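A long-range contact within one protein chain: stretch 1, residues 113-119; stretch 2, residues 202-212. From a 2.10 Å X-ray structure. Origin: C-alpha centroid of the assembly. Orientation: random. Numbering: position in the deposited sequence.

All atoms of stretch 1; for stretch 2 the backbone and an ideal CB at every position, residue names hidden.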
# COMPACT_ATOMS: atom_id res chain seq x y z
N GLY A 113 -0.33 50.21 12.19
CA GLY A 113 0.61 50.93 13.02
C GLY A 113 1.90 51.27 12.29
O GLY A 113 2.00 51.09 11.07
N PRO A 114 2.93 51.74 13.02
CA PRO A 114 2.93 51.95 14.47
C PRO A 114 2.19 53.23 14.85
O PRO A 114 2.07 54.14 14.03
CB PRO A 114 4.42 52.07 14.81
CG PRO A 114 4.97 52.78 13.63
CD PRO A 114 4.20 52.21 12.42
N TRP A 115 1.64 53.25 16.06
CA TRP A 115 1.07 54.44 16.66
C TRP A 115 1.65 54.50 18.06
O TRP A 115 1.54 53.52 18.80
CB TRP A 115 -0.46 54.38 16.67
CG TRP A 115 -1.16 55.62 17.13
CD1 TRP A 115 -1.95 55.74 18.25
CD2 TRP A 115 -1.18 56.91 16.48
NE1 TRP A 115 -2.45 57.02 18.33
CE2 TRP A 115 -1.99 57.76 17.27
CE3 TRP A 115 -0.58 57.42 15.32
CZ2 TRP A 115 -2.23 59.09 16.92
CZ3 TRP A 115 -0.80 58.75 14.98
CH2 TRP A 115 -1.62 59.57 15.78
N GLU A 116 2.31 55.59 18.41
CA GLU A 116 3.09 55.63 19.65
C GLU A 116 2.63 56.78 20.54
O GLU A 116 3.23 57.87 20.53
CB GLU A 116 4.58 55.75 19.37
CG GLU A 116 5.41 55.46 20.62
CD GLU A 116 6.89 55.62 20.40
OE1 GLU A 116 7.27 56.56 19.68
OE2 GLU A 116 7.67 54.82 20.95
N PRO A 117 1.58 56.58 21.33
CA PRO A 117 1.14 57.61 22.27
C PRO A 117 2.01 57.64 23.52
O PRO A 117 2.66 56.65 23.89
CB PRO A 117 -0.30 57.20 22.63
CG PRO A 117 -0.63 56.03 21.71
CD PRO A 117 0.68 55.41 21.36
N TYR A 118 2.00 58.79 24.18
CA TYR A 118 2.66 59.01 25.46
C TYR A 118 1.66 58.85 26.60
O TYR A 118 0.51 59.31 26.51
CB TYR A 118 3.26 60.41 25.51
CG TYR A 118 4.53 60.62 24.70
CD1 TYR A 118 5.75 60.12 25.14
CD2 TYR A 118 4.52 61.38 23.52
CE1 TYR A 118 6.93 60.33 24.43
CE2 TYR A 118 5.70 61.60 22.80
CZ TYR A 118 6.90 61.07 23.27
OH TYR A 118 8.07 61.26 22.60
N PHE A 119 2.10 58.21 27.69
CA PHE A 119 1.24 57.92 28.82
C PHE A 119 1.85 58.41 30.12
O PHE A 119 3.05 58.24 30.38
CB PHE A 119 0.93 56.42 28.95
CG PHE A 119 0.08 55.92 27.84
CD1 PHE A 119 0.65 55.56 26.64
CD2 PHE A 119 -1.30 55.86 27.98
CE1 PHE A 119 -0.14 55.13 25.59
CE2 PHE A 119 -2.10 55.44 26.94
CZ PHE A 119 -1.51 55.06 25.74
N UNK A 202 -1.72 61.36 27.10
CA UNK A 202 -1.72 62.82 27.04
C UNK A 202 -1.06 63.36 25.78
O UNK A 202 -0.95 64.58 25.64
CB UNK A 202 -1.01 63.39 28.27
N UNK A 203 -0.65 62.51 24.84
CA UNK A 203 -0.07 62.99 23.60
C UNK A 203 0.45 61.82 22.79
O UNK A 203 0.41 60.67 23.24
CB UNK A 203 1.05 64.00 23.87
N UNK A 204 0.94 62.14 21.58
CA UNK A 204 1.45 61.13 20.65
C UNK A 204 2.75 61.61 20.04
O UNK A 204 2.90 62.80 19.73
CB UNK A 204 0.43 60.82 19.55
N UNK A 205 3.70 60.69 19.85
CA UNK A 205 4.94 61.03 19.16
C UNK A 205 4.72 60.90 17.65
O UNK A 205 4.32 59.83 17.17
CB UNK A 205 6.09 60.13 19.62
N UNK A 206 4.97 61.98 16.91
CA UNK A 206 4.80 61.91 15.47
C UNK A 206 5.88 61.03 14.85
O UNK A 206 5.58 60.12 14.06
CB UNK A 206 4.83 63.31 14.86
N UNK A 207 7.13 61.27 15.22
CA UNK A 207 8.24 60.49 14.70
C UNK A 207 8.07 59.03 15.09
O UNK A 207 8.20 58.13 14.25
CB UNK A 207 9.57 61.03 15.21
N UNK A 208 7.71 58.76 16.35
CA UNK A 208 7.54 57.37 16.77
C UNK A 208 6.39 56.67 16.06
O UNK A 208 6.40 55.44 15.96
CB UNK A 208 7.31 57.31 18.28
N UNK A 209 5.43 57.43 15.56
CA UNK A 209 4.30 56.89 14.83
C UNK A 209 4.54 56.87 13.33
O UNK A 209 3.61 56.60 12.57
CB UNK A 209 3.04 57.70 15.14
N UNK A 210 5.77 57.16 12.91
CA UNK A 210 6.11 57.19 11.49
C UNK A 210 5.23 58.18 10.71
O UNK A 210 4.89 57.96 9.55
CB UNK A 210 5.97 55.79 10.89
N UNK A 211 4.82 59.27 11.37
CA UNK A 211 3.96 60.28 10.75
C UNK A 211 4.86 61.45 10.34
O UNK A 211 5.04 62.40 11.09
CB UNK A 211 2.85 60.73 11.70
N UNK A 212 5.44 61.35 9.14
CA UNK A 212 6.37 62.36 8.65
C UNK A 212 5.64 63.46 7.87
O UNK A 212 4.43 63.41 7.66
CB UNK A 212 7.44 61.71 7.77

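Position 202 pairs its backbone with the strand of Tyr-118. Its N donates a hydrogen bond to Tyr-118 O at 3.1 Å. CA-to-CB points sideways, and the ideal CB lies 4.7 Å from Tyr-118 O. A small residue would leave the neighbouring surface open; a long or aromatic one could reach back over it. The residue is Phe-202. The ring lays one face over Tyr-118 CB, 4.2 Å from the ring centroid. Its edge meets Phe-119, with Phe-202 CE1 3.5 Å from Phe-119 C.

At position 203 the O accepts a hydrogen bond from Tyr-118 N at 2.6 Å. The ideal CB is 4.4 Å from Tyr-118 CD2, on the face that carries the tyrosine ring. A small side chain could be accommodated, but phi/psi of 174/177 is very extended and is most at ease in glycine. The residue is Gly-203. Its C lies at the edge of the tyrosine ring.

Position 204 is paired with Pro-117 in an antiparallel, non-hydrogen-bonded bridge, CA to CA 3.9 Å. The CB points to the face of Pro-117, 4.1 Å from Trp-115 CZ2. Proline and indole offer an apolar site, and extended backbone angles favour a beta-branched residue; valine, isoleucine or threonine would suit. The residue is Val-204. CG1 sits over the face of the indole six-membered ring, 3.7 Å from its centroid. CG2 lies 4.0 Å from Pro-117 CB and 3.7 Å from Trp-115 CZ2.

Position 205 donates its N to Glu-116 O, 2.9 Å. Its CB points toward stretch 1, only 3.5 Å from Tyr-118 CE2, so a small residue such as alanine, serine or cysteine fits best. The residue is Ser-205. Its OG accepts a hydrogen bond from the N of position 208 at 3.0 Å.

Positions 206 and 207 have helical angles, and neither ideal CB has stretch 1 within 5.5 Å. Stretch 1 sets little limit here. They are Ala-206 and Ile-207.

Position 208 is decided by space. An ideal CB would lie 1.6 Å from Glu-116 OE1, a clash. Only glycine suits, and Gly-208 lets its CA approach Glu-116 OE1 to 3.0 Å.

At position 209 the CB lies 4.0 Å from Glu-116 N, a donor, and 3.6 Å from Trp-115 CE3. A short acceptor such as serine or threonine is suggested. The residue is Ser-209. Its OG accepts from Glu-116 N at 2.9 Å and donates to Ser-205 O at 2.7 Å, linking both stretches.

Position 210 has left-handed angles of 58/32, which favour glycine or asparagine. Its CB is 4.2 Å from Pro-114 CG. The residue is Phe-210, poorly ordered, with its ring leading away.

Position 211 points toward Trp-115 across a wider gap, with room for a longer chain. Gln-211 places CG 4.1 Å from Trp-115 CZ3, at the ring edge. The O of water 1 bridges Gln-211 OE1 (2.9 Å) and Pro-114 O (2.7 Å).

Position 212 is out of reach; it is Leu-212.

Stretch 2 202-212: FGVSAIGSFQL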
# COMPACT_ATOMS: atom_id res chain seq x y z
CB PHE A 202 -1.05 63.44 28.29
CG PHE A 202 0.44 63.17 28.40
CD1 PHE A 202 0.92 62.01 28.99
CD2 PHE A 202 1.36 64.10 27.92
CE1 PHE A 202 2.29 61.76 29.08
CE2 PHE A 202 2.73 63.86 28.01
CZ PHE A 202 3.20 62.68 28.59
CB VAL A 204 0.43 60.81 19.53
CG1 VAL A 204 1.00 59.74 18.58
CG2 VAL A 204 -0.89 60.31 20.13
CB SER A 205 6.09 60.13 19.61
OG SER A 205 7.25 60.39 18.84
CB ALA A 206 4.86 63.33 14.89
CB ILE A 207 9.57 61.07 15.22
CG1 ILE A 207 9.83 62.46 14.63
CG2 ILE A 207 10.73 60.14 14.89
CD1 ILE A 207 10.22 62.44 13.16
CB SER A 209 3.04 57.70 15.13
OG SER A 209 2.80 57.70 16.52
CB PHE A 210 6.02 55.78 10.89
CG PHE A 210 7.03 55.52 9.84
CD1 PHE A 210 8.38 55.46 10.18
CD2 PHE A 210 6.66 55.33 8.52
CE1 PHE A 210 9.32 55.21 9.21
CE2 PHE A 210 7.60 55.08 7.55
CZ PHE A 210 8.94 55.03 7.89
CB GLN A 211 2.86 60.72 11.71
CG GLN A 211 1.82 59.62 11.99
CD GLN A 211 0.93 59.27 10.79
OE1 GLN A 211 0.23 58.26 10.82
NE2 GLN A 211 0.93 60.10 9.75
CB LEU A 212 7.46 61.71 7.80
CG LEU A 212 8.19 60.54 8.45
CD1 LEU A 212 9.26 59.97 7.53
CD2 LEU A 212 8.83 61.01 9.73
O HOH W 1 0.76 55.78 12.26
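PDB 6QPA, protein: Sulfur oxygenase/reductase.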